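Local coordinates for conserved hypothetical protein NMB0706 (PDB 1RV9) that is of unconfirmed function but belongs to the family named multi-copper polyphenol oxidoreductase laccase and is probably an enzyme, at residues 191-196 / 207-212; 175-180 / 200-205; 115-120 / 166-171; 160-165 / 217-222. All coordinates share one frame; numbering follows the deposited sequence.

Interaction 1. Residues 191-196 / 207-212; sequences ATAFEG and YALARL
Ala193 presses its single methyl group into the side of the helix formed by residues 207-212, and the contact is mainly apolar, with no hydrogen bond between the segments. Its CB lies 3.5 Å from Leu209 CD2, tighter than ordinary van der Waals packing, and 3.8 Å from Ala208 CB. Two alanines facing each other let the backbones come close, with 5.5 Å between the CA atoms of Ala193 and Ala208; a branched residue suits the next helix position because it must reach further. Leu209 does so with CG anti to its carbonyl carbon (chi1 -74°), which swings both methyls toward the other segment. Its CD2 is 3.7 Å from Phe194 CE1 while CD1 approaches CZ of the same ring at 4.0 Å, so the fork meets CE1 and CZ obliquely and the two side chains cross at about a right angle. One turn on, Leu212 CD1 touches Thr192 OG1 at 3.7 Å, a hydroxyl already hydrogen-bonded to the carbonyl of Glu189. Further out, Ala193 is joined to Asp205 by a backbone hydrogen bond, and Asp205 OD1 caps the N-H of Ala208 at the helix start. Beyond this contact, Phe183 of helix 177-184 also packs on Leu209, and the side chains of Tyr207 and Ala210 pack on Leu119 of strand 119-125. Helix 206-217 thus lies between the small three-stranded sheet and the six-stranded one.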
loop_
_atom_site.group_PDB
_atom_site.type_symbol
_atom_site.label_atom_id
_atom_site.label_comp_id
_atom_site.label_asym_id
_atom_site.label_seq_id
_atom_site.Cartn_x
_atom_site.Cartn_y
_atom_site.Cartn_z
ATOM N N ALA A 191 -16.916 -9.068 10.127
ATOM C CA ALA A 191 -16.731 -9.347 11.548
ATOM C C ALA A 191 -15.721 -10.472 11.752
ATOM O O ALA A 191 -15.092 -10.571 12.805
ATOM C CB ALA A 191 -18.066 -9.716 12.190
ATOM N N THR A 192 -15.563 -11.319 10.741
ATOM C CA THR A 192 -14.622 -12.427 10.830
ATOM C C THR A 192 -13.181 -11.929 10.870
ATOM O O THR A 192 -12.273 -12.671 11.245
ATOM C CB THR A 192 -14.774 -13.392 9.634
ATOM O OG1 THR A 192 -14.560 -12.675 8.411
ATOM C CG2 THR A 192 -16.166 -14.009 9.621
ATOM N N ALA A 193 -12.980 -10.670 10.485
ATOM C CA ALA A 193 -11.647 -10.074 10.467
ATOM C C ALA A 193 -11.338 -9.255 11.721
ATOM O O ALA A 193 -10.304 -8.592 11.799
ATOM C CB ALA A 193 -11.483 -9.207 9.217
ATOM N N PHE A 194 -12.246 -9.294 12.693
ATOM C CA PHE A 194 -12.060 -8.585 13.956
ATOM C C PHE A 194 -12.173 -9.582 15.096
ATOM O O PHE A 194 -13.015 -10.479 15.058
ATOM C CB PHE A 194 -13.134 -7.511 14.170
ATOM C CG PHE A 194 -13.014 -6.327 13.256
ATOM C CD1 PHE A 194 -13.573 -6.352 11.983
ATOM C CD2 PHE A 194 -12.346 -5.181 13.676
ATOM C CE1 PHE A 194 -13.470 -5.245 11.140
ATOM C CE2 PHE A 194 -12.237 -4.070 12.841
ATOM C CZ PHE A 194 -12.799 -4.103 11.572
ATOM N N GLU A 195 -11.325 -9.428 16.106
ATOM C CA GLU A 195 -11.383 -10.302 17.268
ATOM C C GLU A 195 -11.540 -9.439 18.511
ATOM O O GLU A 195 -10.692 -8.596 18.807
ATOM C CB GLU A 195 -10.120 -11.151 17.397
ATOM C CG GLU A 195 -10.077 -11.931 18.707
ATOM C CD GLU A 195 -8.779 -12.678 18.915
ATOM O OE1 GLU A 195 -7.793 -12.373 18.216
ATOM O OE2 GLU A 195 -8.741 -13.568 19.792
ATOM N N GLY A 196 -12.639 -9.640 19.229
ATOM C CA GLY A 196 -12.867 -8.868 20.431
ATOM C C GLY A 196 -11.860 -9.257 21.492
ATOM O O GLY A 196 -11.607 -10.443 21.704
ATOM N N TYR A 207 -5.319 -7.590 6.480
ATOM C CA TYR A 207 -5.144 -8.524 5.376
ATOM C C TYR A 207 -6.450 -9.260 5.111
ATOM O O TYR A 207 -6.883 -9.385 3.965
ATOM C CB TYR A 207 -4.040 -9.538 5.689
ATOM C CG TYR A 207 -2.668 -8.932 5.876
ATOM C CD1 TYR A 207 -2.149 -8.022 4.952
ATOM C CD2 TYR A 207 -1.875 -9.288 6.966
ATOM C CE1 TYR A 207 -0.872 -7.487 5.113
ATOM C CE2 TYR A 207 -0.599 -8.758 7.135
ATOM C CZ TYR A 207 -0.104 -7.861 6.205
ATOM O OH TYR A 207 1.160 -7.344 6.372
ATOM N N ALA A 208 -7.074 -9.746 6.179
ATOM C CA ALA A 208 -8.330 -10.473 6.055
ATOM C C ALA A 208 -9.433 -9.568 5.517
ATOM O O ALA A 208 -10.253 -9.993 4.702
ATOM C CB ALA A 208 -8.734 -11.051 7.401
ATOM N N LEU A 209 -9.459 -8.322 5.979
ATOM C CA LEU A 209 -10.463 -7.377 5.508
ATOM C C LEU A 209 -10.263 -7.137 4.016
ATOM O O LEU A 209 -11.222 -7.108 3.251
ATOM C CB LEU A 209 -10.360 -6.048 6.270
ATOM C CG LEU A 209 -10.885 -6.044 7.712
ATOM C CD1 LEU A 209 -10.488 -4.744 8.404
ATOM C CD2 LEU A 209 -12.404 -6.198 7.711
ATOM N N ALA A 210 -9.011 -6.966 3.603
ATOM C CA ALA A 210 -8.718 -6.735 2.194
ATOM C C ALA A 210 -9.093 -7.947 1.349
ATOM O O ALA A 210 -9.655 -7.795 0.269
ATOM C CB ALA A 210 -7.241 -6.395 2.007
ATOM N N ARG A 211 -8.784 -9.146 1.836
ATOM C CA ARG A 211 -9.117 -10.356 1.086
ATOM C C ARG A 211 -10.622 -10.482 0.891
ATOM O O ARG A 211 -11.082 -10.869 -0.182
ATOM C CB ARG A 211 -8.586 -11.606 1.795
ATOM C CG ARG A 211 -7.073 -11.717 1.822
ATOM C CD ARG A 211 -6.618 -13.142 2.127
ATOM N NE ARG A 211 -5.195 -13.198 2.447
ATOM C CZ ARG A 211 -4.681 -12.823 3.615
ATOM N NH1 ARG A 211 -5.477 -12.373 4.578
ATOM N NH2 ARG A 211 -3.370 -12.885 3.819
ATOM N N LEU A 212 -11.388 -10.157 1.930
ATOM C CA LEU A 212 -12.846 -10.225 1.851
ATOM C C LEU A 212 -13.368 -9.260 0.795
ATOM O O LEU A 212 -14.177 -9.623 -0.062
ATOM C CB LEU A 212 -13.476 -9.864 3.202
ATOM C CG LEU A 212 -13.567 -10.928 4.293
ATOM C CD1 LEU A 212 -14.061 -10.295 5.589
ATOM C CD2 LEU A 212 -14.518 -12.032 3.845
#

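Interaction 2. Residues 175-180 / 200-205; sequences VGQDVF and GKFLAD
Val175 and Phe202 form an antiparallel hydrogen-bonded pair in a small three-stranded sheet, where strand 201-204 runs between 174-175 and 194-198. Val175 N gives a 2.8 Å bond to Phe202 O, and Phe202 N returns one of 2.9 Å to Val175 O; both lie in the carbonyl planes. From here the Phe202 side chain leads toward the helix starting at Gln177. Its CB sits 4.2 Å from Val175 CG2, a methyl that also meets Ala204 CB, two residues along the strand of Phe202. With CG anti to the carbonyl carbon (chi1 -53°), the ring brings CD2 near the carbonyl oxygens of Val175 (strand end) and Gly176 (N-cap), while CE1 meets Phe180 CD2, in the first helical turn, at 3.6 Å. Phe180, with CG anti to its own N (chi1 -179°), lays its ring over one face of Phe202 as an offset stack, centroids 4.6 Å apart and planes at 24°. At the tip, Gln177 OE1 lies in the ring plane at the edge, 3.5 Å from Phe202 CZ, where the ring hydrogens are slightly positive; Gln177 NE2 is hydrogen-bonded to Asp181 OD1, which helps hold the amide. A water links the two backbones, accepting from Gln177 N and donating to Gly200 O at 2.8 Å.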
loop_
_atom_site.group_PDB
_atom_site.type_symbol
_atom_site.label_atom_id
_atom_site.label_comp_id
_atom_site.label_asym_id
_atom_site.label_seq_id
_atom_site.Cartn_x
_atom_site.Cartn_y
_atom_site.Cartn_z
ATOM N N VAL A 175 -8.148 -1.620 17.621
ATOM C CA VAL A 175 -9.079 -0.552 17.272
ATOM C C VAL A 175 -10.349 -0.554 18.118
ATOM O O VAL A 175 -10.581 -1.469 18.914
ATOM C CB VAL A 175 -9.501 -0.639 15.792
ATOM C CG1 VAL A 175 -8.274 -0.562 14.893
ATOM C CG2 VAL A 175 -10.257 -1.931 15.548
ATOM N N GLY A 176 -11.169 0.473 17.919
ATOM C CA GLY A 176 -12.414 0.603 18.656
ATOM C C GLY A 176 -13.656 0.251 17.857
ATOM O O GLY A 176 -13.575 -0.232 16.729
ATOM N N GLN A 177 -14.815 0.516 18.452
ATOM C CA GLN A 177 -16.105 0.224 17.841
ATOM C C GLN A 177 -16.372 1.013 16.560
ATOM O O GLN A 177 -17.105 0.555 15.681
ATOM C CB GLN A 177 -17.219 0.505 18.853
ATOM C CG GLN A 177 -18.571 -0.078 18.483
ATOM C CD GLN A 177 -18.563 -1.595 18.486
ATOM O OE1 GLN A 177 -18.183 -2.224 19.477
ATOM N NE2 GLN A 177 -18.984 -2.191 17.378
ATOM N N ASP A 178 -15.784 2.198 16.453
ATOM C CA ASP A 178 -15.988 3.024 15.269
ATOM C C ASP A 178 -15.395 2.348 14.034
ATOM O O ASP A 178 -16.036 2.292 12.985
ATOM C CB ASP A 178 -15.380 4.416 15.480
ATOM C CG ASP A 178 -13.871 4.384 15.647
ATOM O OD1 ASP A 178 -13.361 3.498 16.367
ATOM O OD2 ASP A 178 -13.194 5.261 15.066
ATOM N N VAL A 179 -14.180 1.826 14.166
ATOM C CA VAL A 179 -13.527 1.139 13.057
ATOM C C VAL A 179 -14.318 -0.125 12.745
ATOM O O VAL A 179 -14.567 -0.455 11.586
ATOM C CB VAL A 179 -12.080 0.742 13.413
ATOM C CG1 VAL A 179 -11.442 0.007 12.245
ATOM C CG2 VAL A 179 -11.275 1.982 13.766
ATOM N N PHE A 180 -14.720 -0.827 13.799
ATOM C CA PHE A 180 -15.491 -2.053 13.654
ATOM C C PHE A 180 -16.765 -1.797 12.851
ATOM O O PHE A 180 -17.055 -2.503 11.884
ATOM C CB PHE A 180 -15.833 -2.611 15.041
ATOM C CG PHE A 180 -16.610 -3.895 15.005
ATOM C CD1 PHE A 180 -17.990 -3.883 14.849
ATOM C CD2 PHE A 180 -15.957 -5.117 15.112
ATOM C CE1 PHE A 180 -18.713 -5.074 14.799
ATOM C CE2 PHE A 180 -16.669 -6.313 15.064
ATOM C CZ PHE A 180 -18.049 -6.291 14.907
ATOM N N GLY A 200 -14.525 -3.239 24.643
ATOM C CA GLY A 200 -14.897 -2.567 23.411
ATOM C C GLY A 200 -13.745 -2.407 22.435
ATOM O O GLY A 200 -13.817 -1.600 21.508
ATOM N N LYS A 201 -12.679 -3.169 22.651
ATOM C CA LYS A 201 -11.512 -3.116 21.776
ATOM C C LYS A 201 -11.446 -4.374 20.921
ATOM O O LYS A 201 -11.947 -5.431 21.313
ATOM C CB LYS A 201 -10.227 -2.975 22.600
ATOM C CG LYS A 201 -10.170 -1.706 23.444
ATOM C CD LYS A 201 -10.517 -0.461 22.623
ATOM C CE LYS A 201 -9.462 -0.138 21.573
ATOM N NZ LYS A 201 -8.206 0.401 22.169
ATOM N N PHE A 202 -10.830 -4.249 19.751
ATOM C CA PHE A 202 -10.706 -5.365 18.819
ATOM C C PHE A 202 -9.337 -5.386 18.173
ATOM O O PHE A 202 -8.658 -4.366 18.097
ATOM C CB PHE A 202 -11.709 -5.235 17.666
ATOM C CG PHE A 202 -13.126 -5.052 18.097
ATOM C CD1 PHE A 202 -13.988 -6.138 18.174
ATOM C CD2 PHE A 202 -13.608 -3.785 18.413
ATOM C CE1 PHE A 202 -15.315 -5.965 18.557
ATOM C CE2 PHE A 202 -14.929 -3.603 18.797
ATOM C CZ PHE A 202 -15.783 -4.694 18.869
ATOM N N LEU A 203 -8.948 -6.562 17.701
ATOM C CA LEU A 203 -7.710 -6.717 16.957
ATOM C C LEU A 203 -8.242 -6.785 15.533
ATOM O O LEU A 203 -9.034 -7.671 15.204
ATOM C CB LEU A 203 -7.001 -8.022 17.312
ATOM C CG LEU A 203 -6.358 -8.061 18.695
ATOM C CD1 LEU A 203 -5.672 -9.401 18.898
ATOM C CD2 LEU A 203 -5.357 -6.917 18.822
ATOM N N ALA A 204 -7.835 -5.836 14.699
ATOM C CA ALA A 204 -8.301 -5.792 13.319
ATOM C C ALA A 204 -7.275 -6.392 12.371
ATOM O O ALA A 204 -6.092 -6.068 12.436
ATOM C CB ALA A 204 -8.606 -4.354 12.923
ATOM N N ASP A 205 -7.744 -7.269 11.490
ATOM C CA ASP A 205 -6.884 -7.930 10.518
ATOM C C ASP A 205 -7.061 -7.272 9.148
ATOM O O ASP A 205 -7.975 -7.618 8.397
ATOM C CB ASP A 205 -7.256 -9.414 10.432
ATOM C CG ASP A 205 -6.282 -10.218 9.601
ATOM O OD1 ASP A 205 -5.537 -9.620 8.792
ATOM O OD2 ASP A 205 -6.272 -11.460 9.746
HETATM O O HOH W 1 -14.863 0.945 21.431
#

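Interaction 3. Residues 115-120 / 166-171; sequences TADCLP and PAISAD
Ile168 sets its branched CB against the flank of the Asp117 carboxylate, the two side chains crossing obliquely with CB 3.9 Å from Asp117 OD1. CG1 of Ile168 is anti to its backbone N (chi1 -178°), which carries CD1 along toward OD2 and leaves CG2 over the Asp117 carbonyl. That carbonyl also takes the N-H of Ile168, a 2.9 Å bond from Ile168 N to Asp117 O in the carbonyl plane and on a lone pair. The polar end of Asp117 belongs elsewhere: OD1 is held by Thr229 and Ser238 and OD2 by the backbone N-H of Arg240, bonds that satisfy a buried carboxylate and would probably keep it ionised. Ala167 is small enough to sit where the backbones approach to 4.6 Å (Asp117 CA to Ala167 CA); its CB lies 3.3 Å from Asp117 O and also touches Leu119 CD1. Pro120 CD lies 3.4 Å from the preceding carbonyl oxygen, Pro166 O. A water accepts from Thr115 OG1 and Asp117 N and donates to Cys118 O and, at 2.6 Å, to Pro166 O, so four bonds fix the turn. Cys118 points away from 166-171 and touches His135; its side chain is about 5 Å from a sulfate, probably from the crystallisation liquor. Asp117 takes no part in this Cys118-His135 pair, which may mark an active site, though that is unconfirmed.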
loop_
_atom_site.group_PDB
_atom_site.type_symbol
_atom_site.label_atom_id
_atom_site.label_comp_id
_atom_site.label_asym_id
_atom_site.label_seq_id
_atom_site.Cartn_x
_atom_site.Cartn_y
_atom_site.Cartn_z
ATOM N N THR A 115 3.670 3.906 3.092
ATOM C CA THR A 115 3.037 3.440 4.320
ATOM C C THR A 115 4.018 3.181 5.461
ATOM O O THR A 115 5.230 3.132 5.261
ATOM C CB THR A 115 2.287 2.110 4.074
ATOM O OG1 THR A 115 3.238 1.088 3.749
ATOM C CG2 THR A 115 1.302 2.245 2.920
ATOM N N ALA A 116 3.458 3.002 6.653
ATOM C CA ALA A 116 4.203 2.683 7.868
ATOM C C ALA A 116 3.173 2.107 8.841
ATOM O O ALA A 116 3.019 2.594 9.959
ATOM C CB ALA A 116 4.860 3.934 8.455
ATOM N N ASP A 117 2.466 1.076 8.367
ATOM C CA ASP A 117 1.416 0.338 9.087
ATOM C C ASP A 117 0.197 0.136 8.191
ATOM O O ASP A 117 -0.367 -0.957 8.133
ATOM C CB ASP A 117 0.944 1.052 10.363
ATOM C CG ASP A 117 1.841 0.785 11.568
ATOM O OD1 ASP A 117 2.761 -0.058 11.483
ATOM O OD2 ASP A 117 1.611 1.430 12.611
ATOM N N CYS A 118 -0.218 1.190 7.495
ATOM C CA CYS A 118 -1.381 1.073 6.623
ATOM C C CYS A 118 -1.112 0.059 5.522
ATOM O O CYS A 118 0.032 -0.189 5.149
ATOM C CB CYS A 118 -1.755 2.432 6.030
ATOM S SG CYS A 118 -2.457 3.569 7.253
ATOM N N LEU A 119 -2.178 -0.523 4.990
ATOM C CA LEU A 119 -2.041 -1.552 3.972
ATOM C C LEU A 119 -1.814 -1.098 2.535
ATOM O O LEU A 119 -2.624 -0.361 1.979
ATOM C CB LEU A 119 -3.276 -2.454 3.998
ATOM C CG LEU A 119 -3.312 -3.569 2.952
ATOM C CD1 LEU A 119 -2.271 -4.632 3.292
ATOM C CD2 LEU A 119 -4.711 -4.175 2.910
ATOM N N PRO A 120 -0.696 -1.525 1.923
ATOM C CA PRO A 120 -0.417 -1.154 0.535
ATOM C C PRO A 120 -0.957 -2.307 -0.309
ATOM O O PRO A 120 -0.740 -3.471 0.029
ATOM C CB PRO A 120 1.116 -1.101 0.462
ATOM C CG PRO A 120 1.616 -1.507 1.850
ATOM C CD PRO A 120 0.467 -2.192 2.531
ATOM N N PRO A 166 3.457 -5.049 3.003
ATOM C CA PRO A 166 3.718 -5.044 4.445
ATOM C C PRO A 166 2.836 -4.057 5.201
ATOM O O PRO A 166 2.828 -2.868 4.897
ATOM C CB PRO A 166 5.202 -4.689 4.521
ATOM C CG PRO A 166 5.392 -3.796 3.337
ATOM C CD PRO A 166 4.603 -4.502 2.253
ATOM N N ALA A 167 2.091 -4.560 6.181
ATOM C CA ALA A 167 1.209 -3.720 6.982
ATOM C C ALA A 167 1.248 -4.174 8.432
ATOM O O ALA A 167 1.942 -5.134 8.777
ATOM C CB ALA A 167 -0.225 -3.807 6.453
ATOM N N ILE A 168 0.510 -3.476 9.283
ATOM C CA ILE A 168 0.454 -3.845 10.687
ATOM C C ILE A 168 -0.465 -5.063 10.750
ATOM O O ILE A 168 -1.546 -5.066 10.151
ATOM C CB ILE A 168 -0.100 -2.679 11.543
ATOM C CG1 ILE A 168 -0.107 -3.074 13.019
ATOM C CG2 ILE A 168 -1.495 -2.282 11.060
ATOM C CD1 ILE A 168 -0.383 -1.914 13.956
ATOM N N SER A 169 -0.024 -6.106 11.448
ATOM C CA SER A 169 -0.818 -7.323 11.544
ATOM C C SER A 169 -1.866 -7.253 12.647
ATOM O O SER A 169 -1.794 -6.409 13.539
ATOM C CB SER A 169 0.092 -8.532 11.775
ATOM O OG SER A 169 0.606 -8.536 13.092
ATOM N N ALA A 170 -2.836 -8.156 12.573
ATOM C CA ALA A 170 -3.924 -8.213 13.540
ATOM C C ALA A 170 -3.437 -8.137 14.981
ATOM O O ALA A 170 -3.971 -7.372 15.788
ATOM C CB ALA A 170 -4.726 -9.490 13.326
ATOM N N ASP A 171 -2.414 -8.923 15.298
ATOM C CA ASP A 171 -1.865 -8.953 16.648
ATOM C C ASP A 171 -1.502 -7.590 17.218
ATOM O O ASP A 171 -1.592 -7.371 18.426
ATOM C CB ASP A 171 -0.626 -9.849 16.690
ATOM C CG ASP A 171 -0.970 -11.318 16.648
ATOM O OD1 ASP A 171 -1.720 -11.774 17.537
ATOM O OD2 ASP A 171 -0.489 -12.016 15.732
HETATM O O HOH W 2 2.565 -0.440 5.913
#

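Interaction 4. Residues 160-165 / 217-222; sequences MMAYLG and EGVGGV
Residues 161-162 and 221-222 run side by side as parallel strands, with Met161 opposite Gly221 and Ala162 opposite Val222. Ala162 N makes the strong bond, 2.9 Å to Gly221 O and in the carbonyl plane; the rung before it, Gly221 N to Met160 O, is weak at 3.3 Å. Two CA-H...O contacts fill in between, one from Met161 CA to Gly221 O (3.2 Å), the other from Val222 CA to Ala162 O. The 4.6 Å between the CA atoms of Met161 and Gly221 is normal for paired strands. On the face carrying Ala162 and Val222, Leu164 reaches across obliquely, all of its fork close to one methyl: CG lies 3.8 Å from Val222 CG1, which is anti to its own backbone N (chi1 -175°). At the other end Val219 sets CG1 beside the Met160 carbonyl, 3.6 Å from its O, and near Ala162 CB, whose small size admits Leu214 of helix 206-217 to the same face. That helix closes in a Schellman motif at Gly218, whose positive phi (109°) a glycine accepts easily, and the chain turns into strand 221-224, an edge strand of the six-stranded sheet. Within these segments one good and one weak backbone bond set the register, continued by bonds to Tyr223 and Gly225, while apolar Ala162, Leu164 and Val219 pack against helix 206-217.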
loop_
_atom_site.group_PDB
_atom_site.type_symbol
_atom_site.label_atom_id
_atom_site.label_comp_id
_atom_site.label_asym_id
_atom_site.label_seq_id
_atom_site.Cartn_x
_atom_site.Cartn_y
_atom_site.Cartn_z
ATOM N N MET A 160 -7.529 -10.195 -12.723
ATOM C CA MET A 160 -6.718 -9.379 -11.826
ATOM C C MET A 160 -6.128 -10.176 -10.680
ATOM O O MET A 160 -6.678 -11.189 -10.247
ATOM C CB MET A 160 -7.541 -8.263 -11.189
ATOM C CG MET A 160 -7.987 -7.154 -12.093
ATOM S SD MET A 160 -8.808 -5.928 -11.060
ATOM C CE MET A 160 -9.337 -4.755 -12.290
ATOM N N MET A 161 -4.995 -9.702 -10.183
ATOM C CA MET A 161 -4.372 -10.313 -9.031
ATOM C C MET A 161 -3.956 -9.138 -8.157
ATOM O O MET A 161 -3.602 -8.073 -8.665
ATOM C CB MET A 161 -3.174 -11.190 -9.420
ATOM C CG MET A 161 -2.011 -10.489 -10.072
ATOM S SD MET A 161 -0.725 -11.690 -10.518
ATOM C CE MET A 161 -1.317 -12.230 -12.048
ATOM N N ALA A 162 -4.045 -9.324 -6.848
ATOM C CA ALA A 162 -3.696 -8.270 -5.908
ATOM C C ALA A 162 -2.628 -8.749 -4.947
ATOM O O ALA A 162 -2.603 -9.919 -4.562
ATOM C CB ALA A 162 -4.933 -7.833 -5.132
ATOM N N TYR A 163 -1.736 -7.842 -4.568
ATOM C CA TYR A 163 -0.678 -8.181 -3.635
ATOM C C TYR A 163 -0.832 -7.341 -2.380
ATOM O O TYR A 163 -0.918 -6.113 -2.449
ATOM C CB TYR A 163 0.697 -7.918 -4.253
ATOM C CG TYR A 163 1.842 -8.342 -3.365
ATOM C CD1 TYR A 163 2.148 -9.690 -3.187
ATOM C CD2 TYR A 163 2.611 -7.395 -2.690
ATOM C CE1 TYR A 163 3.195 -10.085 -2.353
ATOM C CE2 TYR A 163 3.655 -7.777 -1.858
ATOM C CZ TYR A 163 3.943 -9.121 -1.695
ATOM O OH TYR A 163 4.984 -9.495 -0.875
ATOM N N LEU A 164 -0.883 -8.009 -1.235
ATOM C CA LEU A 164 -1.008 -7.319 0.039
ATOM C C LEU A 164 0.408 -7.057 0.542
ATOM O O LEU A 164 1.135 -7.985 0.907
ATOM C CB LEU A 164 -1.778 -8.184 1.039
ATOM C CG LEU A 164 -3.150 -8.662 0.556
ATOM C CD1 LEU A 164 -3.804 -9.499 1.653
ATOM C CD2 LEU A 164 -4.028 -7.472 0.190
ATOM N N GLY A 165 0.792 -5.784 0.546
ATOM C CA GLY A 165 2.118 -5.403 0.988
ATOM C C GLY A 165 2.278 -5.430 2.494
ATOM O O GLY A 165 1.346 -5.781 3.215
ATOM N N GLU A 217 -15.376 -8.420 -4.685
ATOM C CA GLU A 217 -15.371 -7.617 -5.897
ATOM C C GLU A 217 -15.127 -8.471 -7.141
ATOM O O GLU A 217 -15.444 -8.055 -8.254
ATOM C CB GLU A 217 -14.312 -6.515 -5.780
ATOM C CG GLU A 217 -14.675 -5.214 -6.472
ATOM C CD GLU A 217 -15.968 -4.576 -5.958
ATOM O OE1 GLU A 217 -16.544 -5.039 -4.945
ATOM O OE2 GLU A 217 -16.404 -3.588 -6.576
ATOM N N GLY A 218 -14.565 -9.660 -6.948
ATOM C CA GLY A 218 -14.322 -10.550 -8.072
ATOM C C GLY A 218 -12.875 -10.739 -8.475
ATOM O O GLY A 218 -12.592 -11.391 -9.480
ATOM N N VAL A 219 -11.950 -10.176 -7.706
ATOM C CA VAL A 219 -10.535 -10.315 -8.025
ATOM C C VAL A 219 -10.135 -11.792 -8.031
ATOM O O VAL A 219 -10.382 -12.519 -7.068
ATOM C CB VAL A 219 -9.671 -9.516 -7.023
ATOM C CG1 VAL A 219 -8.195 -9.789 -7.258
ATOM C CG2 VAL A 219 -9.961 -8.026 -7.190
ATOM N N GLY A 220 -9.519 -12.219 -9.132
ATOM C CA GLY A 220 -9.111 -13.606 -9.300
ATOM C C GLY A 220 -8.152 -14.216 -8.298
ATOM O O GLY A 220 -8.283 -15.394 -7.957
ATOM N N GLY A 221 -7.179 -13.442 -7.832
ATOM C CA GLY A 221 -6.229 -13.976 -6.875
ATOM C C GLY A 221 -5.640 -12.909 -5.977
ATOM O O GLY A 221 -5.430 -11.780 -6.412
ATOM N N VAL A 222 -5.387 -13.271 -4.723
ATOM C CA VAL A 222 -4.808 -12.354 -3.745
ATOM C C VAL A 222 -3.585 -13.017 -3.122
ATOM O O VAL A 222 -3.652 -14.154 -2.644
ATOM C CB VAL A 222 -5.825 -11.995 -2.646
ATOM C CG1 VAL A 222 -5.231 -10.954 -1.709
ATOM C CG2 VAL A 222 -7.102 -11.470 -3.277
#

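From the N terminus, residues 115-120 come first and wait for 166-171, so interaction 3 closes a loop of 45 intervening residues. Before it closes, 160-165 opens interaction 4, whose partner 217-222 comes much later; the two therefore cross, and they meet on neighbouring strands 119-125 and 160-164 of the six-stranded sheet. Interactions 1 and 2 both nest inside the loop of interaction 4. Interaction 2 opens at 175-180 and ends at 200-205, while interaction 1 opens at 191-196 and ends at 207-212, so these cross as well and share the three-stranded sheet. Helix 206-217 then leads back to the large sheet, tying the three-stranded sheet to it.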